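D-glycero-alpha-D-manno-heptose 7-phosphate kinase (Campylobacter jejuni subsp. jejuni, PDB 4N3O) phosphorylates D-glycero-alpha-D-manno-heptose 7-phosphate at C-1 with ATP, giving the 1,7-bisphosphate on the route to GDP-heptose for the capsule. Local coordinates at residues 57-60 against 65-68; 174-179 against 242-247. One frame throughout, in Å; residues are numbered along the deposited sequence.

Overall arrangement
Two ways of using a beta strand are found in this GHMP kinase. In contact 1 the strands of a hairpin bind each other edge to edge through backbone hydrogen bonds, with mostly buried side chains on the face of F58 and C67 and mostly more accessible ones on the face of D59, Y66 and E68. Contact 2 is long-range: a strand meets a helix distant in sequence by side chains alone, a lysine lying over a phenylalanine and ending in a salt bridge. Both are partly buried and both draw on the same large mixed sheet, yet they lie on opposite sides of the chain's centre, their own centres about 41 Å apart. One is local folding within that sheet; the other fastens the sheet to helix 236-248.

Contact 1: 57-60 against 65-68; sequences IFDS and SYCE
The carbonyl oxygen of S65 is gripped twice: by the backbone N of S60, where N to O is 3.0 Å, and by a water that donates to S65 O at 2.7 Å. The same water donates to D59 OD1, tying that carboxylate to the turn end of the hairpin, while D59 OD2 bonds H105 ND1. S60 N and O pair with S65, and F58 N and O with C67; the straightest of these four bonds runs from C67 N to F58 O (173°). Between them fall the non-hydrogen-bonded pairs D59–Y66 and I57–E68. With CG anti to the backbone N (chi1 -178°), the Y66 ring slants across the neighbouring strand, bringing its OH within 3.4 Å of I57 CG2 and its edge to the D59 carboxylate, whose plane is turned 67° from the ring. On the other face, F58 CB packs on C67 CB at 4.1 Å. S60, probably an ATP-binding residue, hydrogen-bonds through OG to T63 OG1 in the connecting turn. Strand 55-60 is flanked by its hairpin partner 65-70 and by the parallel strand 102-108, while L81, in a loop, touches F58 and S65.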
# COMPACT_ATOMS: atom_id res chain seq x y z
N ILE A 57 13.63 -4.35 -27.66
CA ILE A 57 14.32 -4.72 -26.44
C ILE A 57 13.33 -5.14 -25.36
O ILE A 57 12.31 -4.49 -25.16
CB ILE A 57 15.15 -3.52 -25.93
CG1 ILE A 57 16.20 -3.15 -27.00
CG2 ILE A 57 15.81 -3.83 -24.59
CD1 ILE A 57 17.01 -1.92 -26.68
N PHE A 58 13.62 -6.26 -24.70
CA PHE A 58 12.82 -6.75 -23.61
C PHE A 58 13.76 -6.76 -22.42
O PHE A 58 14.79 -7.45 -22.46
CB PHE A 58 12.31 -8.18 -23.87
CG PHE A 58 11.38 -8.30 -25.05
CD1 PHE A 58 10.27 -7.48 -25.17
CD2 PHE A 58 11.55 -9.31 -25.98
CE1 PHE A 58 9.39 -7.63 -26.22
CE2 PHE A 58 10.67 -9.46 -27.04
CZ PHE A 58 9.60 -8.62 -27.16
N ASP A 59 13.41 -6.02 -21.36
CA ASP A 59 14.28 -5.86 -20.19
C ASP A 59 13.57 -6.18 -18.87
O ASP A 59 12.71 -5.43 -18.41
CB ASP A 59 14.79 -4.42 -20.16
CG ASP A 59 15.69 -4.13 -18.97
OD1 ASP A 59 16.29 -5.07 -18.40
OD2 ASP A 59 15.82 -2.94 -18.62
N SER A 60 13.97 -7.28 -18.26
CA SER A 60 13.38 -7.78 -17.02
C SER A 60 14.49 -8.08 -16.00
O SER A 60 14.90 -9.22 -15.84
CB SER A 60 12.57 -9.04 -17.36
OG SER A 60 12.18 -9.76 -16.21
N SER A 65 17.21 -10.97 -17.02
CA SER A 65 17.04 -11.29 -18.43
C SER A 65 16.98 -10.01 -19.25
O SER A 65 16.31 -9.05 -18.87
CB SER A 65 15.75 -12.06 -18.63
OG SER A 65 15.62 -13.09 -17.67
N TYR A 66 17.67 -10.02 -20.38
CA TYR A 66 17.71 -8.89 -21.29
C TYR A 66 17.83 -9.43 -22.73
O TYR A 66 18.75 -10.18 -23.02
CB TYR A 66 18.89 -7.97 -20.96
CG TYR A 66 18.97 -6.74 -21.84
CD1 TYR A 66 19.65 -6.76 -23.05
CD2 TYR A 66 18.35 -5.56 -21.45
CE1 TYR A 66 19.72 -5.63 -23.84
CE2 TYR A 66 18.41 -4.43 -22.23
CZ TYR A 66 19.09 -4.47 -23.42
OH TYR A 66 19.13 -3.33 -24.18
N CYS A 67 16.88 -9.05 -23.59
CA CYS A 67 16.84 -9.48 -24.99
C CYS A 67 16.87 -8.30 -25.94
O CYS A 67 16.27 -7.25 -25.68
CB CYS A 67 15.54 -10.21 -25.32
SG CYS A 67 15.08 -11.67 -24.37
N GLU A 68 17.51 -8.50 -27.08
CA GLU A 68 17.53 -7.49 -28.11
C GLU A 68 17.39 -8.20 -29.45
O GLU A 68 18.06 -9.19 -29.68
CB GLU A 68 18.80 -6.67 -28.04
CG GLU A 68 18.83 -5.51 -29.03
CD GLU A 68 19.93 -4.51 -28.74
OE1 GLU A 68 20.28 -3.74 -29.66
OE2 GLU A 68 20.44 -4.50 -27.60
O HOH W 1 17.71 -7.11 -17.55

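Contact 2: 174-179 against 242-247; sequences FMEFYN and KMKEAL
K244 reaches from helix 236-248 across the ring of F174 to the carboxylate of E176, so one side chain serves both an aromatic and an acidic partner. Its CG stands 4.0 Å from the centroid of the F174 ring and only 5° off the ring normal, a CH-pi contact over the face. The two side chains cross at about a right angle, and farther along the lysine CE comes within 3.6 Å of F174 CE1. A bend at the last torsion (chi4 68°) then turns the ammonium group, and NZ reaches E176 OE1 at 2.7 Å in a hydrogen-bonded salt bridge. The nitrogen approaches from above the carboxylate, 62° out of its plane. E176 and K244 extend toward each other from opposite directions, and E176 CG lies in plane at the edge of the F174 ring. The aliphatic part of the lysine lies over the ring, while the charges meet beyond its rim. M243 adds a looser apolar touch, its CB 4.5 Å from F174 CE2.

Behind this first shell, the strand is fixed by its neighbours in the sheet. F174 and E176 make backbone hydrogen bonds to N186 and I184, M175 to V35, and the F174 ring meets that of Y34 with nearly parallel planes. On the helix side, M243 packs against L255, I258 and L259 of helix 252-262; it lies about 9 Å from G20, a probable substrate-binding residue. The strand and helix segments run roughly antiparallel, with 10.9 Å between their axes at closest approach, a spacing bridged by side chains. This is helix-on-sheet packing in a GHMP kinase, joining a strand of the large mixed sheet to a helix of the C-terminal part.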
# COMPACT_ATOMS: atom_id res chain seq x y z
N PHE A 174 -15.98 -11.86 -6.69
CA PHE A 174 -16.52 -13.14 -6.30
C PHE A 174 -16.83 -13.85 -7.59
O PHE A 174 -17.64 -13.37 -8.38
CB PHE A 174 -17.79 -12.97 -5.48
CG PHE A 174 -18.23 -14.23 -4.82
CD1 PHE A 174 -18.96 -15.18 -5.51
CD2 PHE A 174 -17.92 -14.47 -3.49
CE1 PHE A 174 -19.37 -16.35 -4.90
CE2 PHE A 174 -18.32 -15.64 -2.88
CZ PHE A 174 -19.05 -16.58 -3.58
N MSE A 175 -16.19 -14.99 -7.81
CA MSE A 175 -16.37 -15.71 -9.05
C MSE A 175 -17.01 -17.05 -8.84
O MSE A 175 -16.59 -17.84 -7.99
CB MSE A 175 -15.00 -15.81 -9.70
CG MSE A 175 -14.35 -14.43 -9.55
SE MSE A 175 -12.82 -14.38 -10.74
CE MSE A 175 -12.13 -12.57 -10.52
N GLU A 176 -18.06 -17.30 -9.62
CA GLU A 176 -18.81 -18.55 -9.58
C GLU A 176 -18.56 -19.32 -10.85
O GLU A 176 -18.54 -18.75 -11.95
CB GLU A 176 -20.29 -18.28 -9.33
CG GLU A 176 -20.53 -17.90 -7.87
CD GLU A 176 -21.86 -17.21 -7.64
OE1 GLU A 176 -22.66 -17.72 -6.81
OE2 GLU A 176 -22.10 -16.17 -8.30
N PHE A 177 -18.34 -20.62 -10.70
CA PHE A 177 -18.04 -21.47 -11.84
C PHE A 177 -19.18 -22.43 -12.18
O PHE A 177 -19.77 -23.07 -11.30
CB PHE A 177 -16.76 -22.25 -11.56
CG PHE A 177 -15.60 -21.37 -11.19
CD1 PHE A 177 -15.07 -20.49 -12.12
CD2 PHE A 177 -15.05 -21.43 -9.92
CE1 PHE A 177 -14.00 -19.67 -11.79
CE2 PHE A 177 -13.98 -20.62 -9.59
CZ PHE A 177 -13.46 -19.73 -10.52
N TYR A 178 -19.49 -22.50 -13.47
CA TYR A 178 -20.54 -23.37 -13.96
C TYR A 178 -20.04 -24.31 -15.06
O TYR A 178 -19.53 -23.86 -16.10
CB TYR A 178 -21.74 -22.55 -14.45
CG TYR A 178 -22.45 -21.82 -13.35
CD1 TYR A 178 -23.47 -22.43 -12.63
CD2 TYR A 178 -22.09 -20.52 -13.00
CE1 TYR A 178 -24.13 -21.77 -11.61
CE2 TYR A 178 -22.75 -19.84 -11.98
CZ TYR A 178 -23.76 -20.47 -11.29
OH TYR A 178 -24.41 -19.82 -10.28
N ASN A 179 -20.16 -25.60 -14.80
CA ASN A 179 -19.78 -26.65 -15.74
C ASN A 179 -18.33 -26.50 -16.23
O ASN A 179 -18.02 -26.79 -17.38
CB ASN A 179 -20.78 -26.68 -16.91
CG ASN A 179 -20.85 -28.03 -17.61
OD1 ASN A 179 -21.56 -28.16 -18.61
ND2 ASN A 179 -20.15 -29.04 -17.09
N LYS A 242 -23.58 -17.46 1.54
CA LYS A 242 -23.48 -16.94 2.89
C LYS A 242 -22.40 -15.87 2.95
O LYS A 242 -22.57 -14.87 3.64
CB LYS A 242 -23.20 -18.08 3.87
CG LYS A 242 -23.47 -17.71 5.32
CD LYS A 242 -23.17 -18.86 6.29
CE LYS A 242 -24.06 -20.07 6.03
NZ LYS A 242 -23.85 -21.14 7.04
N MSE A 243 -21.31 -16.08 2.21
CA MSE A 243 -20.21 -15.12 2.15
C MSE A 243 -20.59 -13.89 1.36
O MSE A 243 -20.14 -12.82 1.68
CB MSE A 243 -18.94 -15.74 1.58
CG MSE A 243 -17.68 -14.98 2.00
SE MSE A 243 -16.12 -16.02 1.35
CE MSE A 243 -16.27 -17.61 2.50
N LYS A 244 -21.39 -14.03 0.31
CA LYS A 244 -21.84 -12.84 -0.42
C LYS A 244 -22.70 -11.98 0.49
O LYS A 244 -22.51 -10.78 0.60
CB LYS A 244 -22.70 -13.17 -1.63
CG LYS A 244 -22.03 -13.87 -2.79
CD LYS A 244 -22.98 -13.84 -3.99
CE LYS A 244 -22.63 -14.88 -5.05
NZ LYS A 244 -22.86 -16.27 -4.57
N GLU A 245 -23.67 -12.63 1.14
CA GLU A 245 -24.59 -11.93 2.01
C GLU A 245 -23.83 -11.20 3.11
O GLU A 245 -24.11 -10.05 3.38
CB GLU A 245 -25.60 -12.92 2.60
CG GLU A 245 -26.85 -12.27 3.18
CD GLU A 245 -27.85 -13.29 3.72
OE1 GLU A 245 -27.43 -14.36 4.23
OE2 GLU A 245 -29.07 -13.02 3.67
N ALA A 246 -22.84 -11.86 3.71
CA ALA A 246 -22.04 -11.25 4.78
C ALA A 246 -21.25 -10.03 4.25
O ALA A 246 -21.08 -9.03 4.95
CB ALA A 246 -21.09 -12.27 5.40
N LEU A 247 -20.77 -10.13 3.02
CA LEU A 247 -20.04 -9.04 2.39
C LEU A 247 -20.99 -7.89 2.13
O LEU A 247 -20.73 -6.76 2.52
CB LEU A 247 -19.37 -9.50 1.10
CG LEU A 247 -18.03 -10.23 1.28
CD1 LEU A 247 -17.55 -10.81 -0.03
CD2 LEU A 247 -16.98 -9.27 1.82